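Local coordinates for Mll3558 protein (Mesorhizobium loti, PDB 3RD6) that is of unknown function but belongs to the AHA1 family, named after the activator of the Hsp90 ATPase, and has a Bet v 1-like fold, at residues Ile6-Thr11 with Asp129-Arg134; Arg22-Phe27 with Val105-Ser110. All coordinates share one frame; numbering follows the deposited sequence.

Contact 1 (Ile6-Thr11 with Asp129-Arg134)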
loop_
_atom_site.group_PDB
_atom_site.type_symbol
_atom_site.label_atom_id
_atom_site.label_comp_id
_atom_site.label_asym_id
_atom_site.label_seq_id
_atom_site.Cartn_x
_atom_site.Cartn_y
_atom_site.Cartn_z
ATOM N N ILE A 6 -10.040 -1.709 -10.467
ATOM C CA ILE A 6 -10.330 -0.289 -10.617
ATOM C C ILE A 6 -9.294 0.472 -9.780
ATOM O O ILE A 6 -9.035 0.110 -8.627
ATOM C CB ILE A 6 -11.739 0.067 -10.092
ATOM C CG1 ILE A 6 -12.807 -0.650 -10.916
ATOM C CG2 ILE A 6 -11.955 1.573 -10.154
ATOM C CD1 ILE A 6 -14.224 -0.320 -10.491
ATOM N N HIS A 7 -8.682 1.500 -10.362
ATOM C CA HIS A 7 -7.705 2.304 -9.642
ATOM C C HIS A 7 -8.232 3.707 -9.546
ATOM O O HIS A 7 -8.625 4.291 -10.549
ATOM C CB HIS A 7 -6.362 2.367 -10.368
ATOM C CG HIS A 7 -5.652 1.055 -10.441
ATOM N ND1 HIS A 7 -5.770 0.204 -11.517
ATOM C CD2 HIS A 7 -4.854 0.426 -9.551
ATOM C CE1 HIS A 7 -5.076 -0.895 -11.289
ATOM N NE2 HIS A 7 -4.509 -0.787 -10.102
ATOM N N SER A 8 -8.232 4.253 -8.339
ATOM C CA SER A 8 -8.694 5.611 -8.128
ATOM C C SER A 8 -7.979 6.168 -6.923
ATOM O O SER A 8 -7.400 5.436 -6.141
ATOM C CB SER A 8 -10.206 5.642 -7.895
ATOM O OG SER A 8 -10.520 5.504 -6.513
ATOM N N THR A 9 -8.041 7.477 -6.778
ATOM C CA THR A 9 -7.409 8.151 -5.671
ATOM C C THR A 9 -8.367 9.254 -5.298
ATOM O O THR A 9 -9.053 9.798 -6.157
ATOM C CB THR A 9 -6.064 8.797 -6.092
ATOM O OG1 THR A 9 -5.180 7.789 -6.608
ATOM C CG2 THR A 9 -5.405 9.514 -4.908
ATOM N N PHE A 10 -8.434 9.572 -4.015
ATOM C CA PHE A 10 -9.293 10.650 -3.557
ATOM C C PHE A 10 -8.584 11.348 -2.419
ATOM O O PHE A 10 -7.694 10.772 -1.780
ATOM C CB PHE A 10 -10.675 10.126 -3.127
ATOM C CG PHE A 10 -10.669 9.263 -1.895
ATOM C CD1 PHE A 10 -10.530 9.823 -0.637
ATOM C CD2 PHE A 10 -10.839 7.896 -1.992
ATOM C CE1 PHE A 10 -10.562 9.032 0.514
ATOM C CE2 PHE A 10 -10.870 7.104 -0.852
ATOM C CZ PHE A 10 -10.731 7.676 0.398
ATOM N N THR A 11 -8.958 12.598 -2.181
ATOM C CA THR A 11 -8.337 13.374 -1.118
ATOM C C THR A 11 -9.381 14.115 -0.293
ATOM O O THR A 11 -10.395 14.562 -0.814
ATOM C CB THR A 11 -7.323 14.348 -1.717
ATOM O OG1 THR A 11 -6.569 13.655 -2.724
ATOM C CG2 THR A 11 -6.354 14.839 -0.655
ATOM N N ASP A 129 -16.771 -1.645 -6.833
ATOM C CA ASP A 129 -16.285 -0.273 -6.908
ATOM C C ASP A 129 -16.764 0.382 -5.627
ATOM O O ASP A 129 -17.820 1.009 -5.586
ATOM C CB ASP A 129 -16.846 0.490 -8.113
ATOM C CG ASP A 129 -16.230 1.890 -8.253
ATOM O OD1 ASP A 129 -16.296 2.674 -7.280
ATOM O OD2 ASP A 129 -15.676 2.206 -9.329
ATOM N N SER A 130 -15.979 0.211 -4.573
ATOM C CA SER A 130 -16.305 0.766 -3.274
ATOM C C SER A 130 -15.626 2.106 -3.046
ATOM O O SER A 130 -15.748 2.686 -1.971
ATOM C CB SER A 130 -15.902 -0.230 -2.173
ATOM O OG SER A 130 -14.583 -0.721 -2.373
ATOM N N ALA A 131 -14.921 2.607 -4.054
ATOM C CA ALA A 131 -14.219 3.881 -3.917
ATOM C C ALA A 131 -15.155 4.940 -3.349
ATOM O O ALA A 131 -14.836 5.620 -2.373
ATOM C CB ALA A 131 -13.684 4.321 -5.271
ATOM N N LYS A 132 -16.330 5.042 -3.960
ATOM C CA LYS A 132 -17.344 6.009 -3.572
ATOM C C LYS A 132 -17.747 5.816 -2.120
ATOM O O LYS A 132 -17.660 6.760 -1.312
ATOM C CB LYS A 132 -18.559 5.866 -4.489
ATOM C CG LYS A 132 -18.251 6.100 -5.977
ATOM C CD LYS A 132 -17.077 5.245 -6.470
ATOM C CE LYS A 132 -16.814 5.405 -7.965
ATOM N NZ LYS A 132 -16.665 6.826 -8.382
ATOM N N GLY A 133 -18.174 4.591 -1.796
ATOM C CA GLY A 133 -18.573 4.262 -0.437
ATOM C C GLY A 133 -17.460 4.394 0.598
ATOM O O GLY A 133 -17.718 4.735 1.758
ATOM N N ARG A 134 -16.220 4.134 0.182
ATOM C CA ARG A 134 -15.084 4.223 1.083
ATOM C C ARG A 134 -14.721 5.673 1.381
ATOM O O ARG A 134 -14.370 5.994 2.518
ATOM C CB ARG A 134 -13.867 3.487 0.516
ATOM C CG ARG A 134 -12.846 3.124 1.587
ATOM C CD ARG A 134 -11.583 2.490 1.013
ATOM N NE ARG A 134 -11.829 1.250 0.280
ATOM C CZ ARG A 134 -12.439 0.184 0.784
ATOM N NH1 ARG A 134 -12.873 0.200 2.028
ATOM N NH2 ARG A 134 -12.611 -0.898 0.041
#
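The CA atoms of I6 and D129 lie 7.0 Å apart and those of S8 and A131 7.2 Å, so the loop ahead of the C-terminal helix and the helix's first turn start out about 7 Å from segment 6-11 of strand 5-16, the outermost strand of the sheet within this chain; toward F10 the two backbones diverge. A hydrogen bond from R134 N to S130 O closes that turn. In an extended strand alternate side chains share a face, and I6, S8 and F10 all start out toward the helix.

I6 and D129 cross at about a right angle. The CD1 methyl of I6 packs against D129 CB at 3.6 Å, hydrocarbon on hydrocarbon; OD2 is modelled close by, but its exact placement is doubtful. CG of D129 is turned anti to the backbone N (chi1 -175°), which swings the carboxylate up to the isoleucine. In the middle, S8 OG sits 3.6 Å from CB of A131. Two small residues suit this place, since the helix start comes close under the strand and a methyl is enough to fill the approach. F10 makes a loose, peripheral contact: its CE2 atom stands 4.5 Å from A131 O, which approaches the ring obliquely, and the large ring spans the widening distance between strand and helix.

Backbone hydrogen bonds of I6 with F124, S8 with G122 and F10 with E120 tie the strand to its neighbour 113-125, while H7 and T9 face a second subunit, H7 NE2 hydrogen-bonding with T104 OG1 of that subunit. Below, S130 rests on F124 and M98, and R134 extends under the sheet to Y89, M91 and E120. The contact thus fastens the N-terminal end of helix 131-148 to strand 5-16 and its neighbour 113-125, with strands 96-110 and 84-93 continuing the surface.

Contact 2 (Arg22-Phe27 with Val105-Ser110)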
loop_
_atom_site.group_PDB
_atom_site.type_symbol
_atom_site.label_atom_id
_atom_site.label_comp_id
_atom_site.label_asym_id
_atom_site.label_seq_id
_atom_site.Cartn_x
_atom_site.Cartn_y
_atom_site.Cartn_z
ATOM N N ARG A 22 -1.545 17.100 18.915
ATOM C CA ARG A 22 -2.827 16.571 19.339
ATOM C C ARG A 22 -3.454 15.643 18.302
ATOM O O ARG A 22 -3.816 14.507 18.630
ATOM C CB ARG A 22 -3.776 17.719 19.669
ATOM N N VAL A 23 -3.579 16.114 17.061
ATOM C CA VAL A 23 -4.175 15.291 16.004
ATOM C C VAL A 23 -3.324 14.072 15.646
ATOM O O VAL A 23 -3.848 12.996 15.369
ATOM C CB VAL A 23 -4.438 16.113 14.736
ATOM C CG1 VAL A 23 -5.173 15.293 13.702
ATOM C CG2 VAL A 23 -5.211 17.351 15.095
ATOM N N PHE A 24 -2.008 14.230 15.657
ATOM C CA PHE A 24 -1.138 13.104 15.363
ATOM C C PHE A 24 -1.478 12.059 16.396
ATOM O O PHE A 24 -1.815 10.936 16.064
ATOM C CB PHE A 24 0.332 13.483 15.522
ATOM C CG PHE A 24 1.287 12.351 15.223
ATOM C CD1 PHE A 24 1.533 11.960 13.908
ATOM C CD2 PHE A 24 1.947 11.686 16.252
ATOM C CE1 PHE A 24 2.426 10.934 13.627
ATOM C CE2 PHE A 24 2.843 10.657 15.975
ATOM C CZ PHE A 24 3.083 10.281 14.660
ATOM N N HIS A 25 -1.401 12.459 17.657
ATOM C CA HIS A 25 -1.693 11.584 18.781
ATOM C C HIS A 25 -2.930 10.737 18.535
ATOM O O HIS A 25 -2.920 9.527 18.754
ATOM C CB HIS A 25 -1.901 12.419 20.049
ATOM C CG HIS A 25 -2.089 11.598 21.284
ATOM N ND1 HIS A 25 -1.068 10.870 21.856
ATOM C CD2 HIS A 25 -3.192 11.348 22.029
ATOM C CE1 HIS A 25 -1.534 10.203 22.896
ATOM N NE2 HIS A 25 -2.822 10.476 23.022
ATOM N N ALA A 26 -3.999 11.377 18.073
ATOM C CA ALA A 26 -5.261 10.679 17.810
ATOM C C ALA A 26 -5.121 9.526 16.812
ATOM O O ALA A 26 -6.036 8.712 16.655
ATOM C CB ALA A 26 -6.311 11.676 17.314
ATOM N N PHE A 27 -3.982 9.464 16.133
ATOM C CA PHE A 27 -3.736 8.410 15.164
ATOM C C PHE A 27 -2.770 7.372 15.705
ATOM O O PHE A 27 -2.888 6.185 15.412
ATOM C CB PHE A 27 -3.128 8.979 13.870
ATOM C CG PHE A 27 -4.110 9.648 12.965
ATOM C CD1 PHE A 27 -4.367 11.011 13.078
ATOM C CD2 PHE A 27 -4.753 8.922 11.970
ATOM C CE1 PHE A 27 -5.255 11.649 12.206
ATOM C CE2 PHE A 27 -5.646 9.551 11.091
ATOM C CZ PHE A 27 -5.891 10.918 11.213
ATOM N N VAL A 105 -1.478 10.152 5.369
ATOM C CA VAL A 105 -2.086 11.166 6.223
ATOM C C VAL A 105 -1.026 12.239 6.465
ATOM O O VAL A 105 0.039 11.963 7.024
ATOM C CB VAL A 105 -2.495 10.583 7.578
ATOM C CG1 VAL A 105 -3.159 11.665 8.438
ATOM C CG2 VAL A 105 -3.389 9.398 7.366
ATOM N N GLU A 106 -1.312 13.458 6.027
ATOM C CA GLU A 106 -0.384 14.560 6.219
ATOM C C GLU A 106 -0.979 15.561 7.205
ATOM O O GLU A 106 -2.187 15.831 7.181
ATOM C CB GLU A 106 -0.108 15.248 4.886
ATOM C CG GLU A 106 0.232 14.285 3.769
ATOM C CD GLU A 106 0.739 14.995 2.536
ATOM O OE1 GLU A 106 1.614 15.870 2.693
ATOM O OE2 GLU A 106 0.280 14.671 1.416
ATOM N N LEU A 107 -0.128 16.089 8.080
ATOM C CA LEU A 107 -0.548 17.066 9.069
ATOM C C LEU A 107 0.421 18.235 9.033
ATOM O O LEU A 107 1.517 18.161 9.599
ATOM C CB LEU A 107 -0.547 16.448 10.463
ATOM C CG LEU A 107 -1.416 15.205 10.587
ATOM C CD1 LEU A 107 -1.273 14.627 11.978
ATOM C CD2 LEU A 107 -2.861 15.568 10.283
ATOM N N THR A 108 0.023 19.307 8.353
ATOM C CA THR A 108 0.850 20.498 8.248
ATOM C C THR A 108 0.340 21.582 9.178
ATOM O O THR A 108 -0.867 21.745 9.350
ATOM C CB THR A 108 0.870 21.029 6.812
ATOM O OG1 THR A 108 -0.444 20.959 6.250
ATOM C CG2 THR A 108 1.821 20.196 5.954
ATOM N N PRO A 109 1.259 22.330 9.812
ATOM C CA PRO A 109 0.816 23.391 10.722
ATOM C C PRO A 109 -0.062 24.403 9.986
ATOM O O PRO A 109 0.225 24.767 8.840
ATOM C CB PRO A 109 2.133 24.007 11.206
ATOM C CG PRO A 109 3.109 22.865 11.109
ATOM C CD PRO A 109 2.730 22.220 9.802
ATOM N N SER A 110 -1.141 24.829 10.633
ATOM C CA SER A 110 -2.041 25.820 10.055
ATOM C C SER A 110 -2.096 26.990 11.041
ATOM O O SER A 110 -3.141 27.265 11.644
ATOM C CB SER A 110 -3.440 25.220 9.861
ATOM O OG SER A 110 -4.221 26.010 8.982
#
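L107, which buries the most area of any residue between segments 22-27 and 105-110, points its two methyls at V23 and F24 in this helix-grip (Bet v 1-like) fold, where a curved antiparallel sheet packs on a long C-terminal helix and on short helices inserted after the first strand. The axes of segments 22-27 and 105-110 approach to 9.8 Å and run nearly antiparallel, at 163°; the side-chain contacts between them are apolar.

Leucine suits the middle because its fork serves two partners at once. CD1 lies against the helix backbone, 3.7 Å from F24 CA and 4.1 Å from F24 CB; relative to the F24 ring it is at the edge, near the plane. That phenylalanine has CG anti to the backbone N (chi1 -180°), which carries its ring past the leucine toward F52, D82 and I85. The other branch, CD2, meets CG1 of V23 at 4.1 Å as the two side chains cross at a slant. Branched at CB, V23 offers a compact methyl on a buried helix face that also meets T114 and L149.

One turn along the helix, F27 and V105 reach for each other from opposite directions. Valine keeps its methyls close to the strand, so the longer phenylalanine spans most of the distance. The ring is further enclosed by I85, by L145 of helix 131-148 and by W36, which it meets edge to face, while its own edge lies in plane with the carbonyl oxygens V23 O and F24 O. Backbone hydrogen bonds of V105 with I85 and L107 with Q83 fix the strand side. CG1 of V105 sits over one face of the F27 ring, 3.9 Å above its plane and offset toward the rim near CZ.

Contact 1 and contact 2 both set helical segments against the same sheet, with centres about 23 Å apart and nearest atoms about 7 Å apart, so they do not touch. Strand 113-125 lies between the two sheet strands involved, 5-16 and 96-110. Strand 5-16 leads directly into helix 20-28, and helix 131-148 gives another connection: contact 1 secures its start, whereas L145 near its end packs on F27 of contact 2. Both strands also turn residues to the second subunit, H7 and T9 from one and E106 from the other. The function is unknown, so neither contact can be tied to a site; together they join helix 20-28 and the start of helix 131-148 to one sheet.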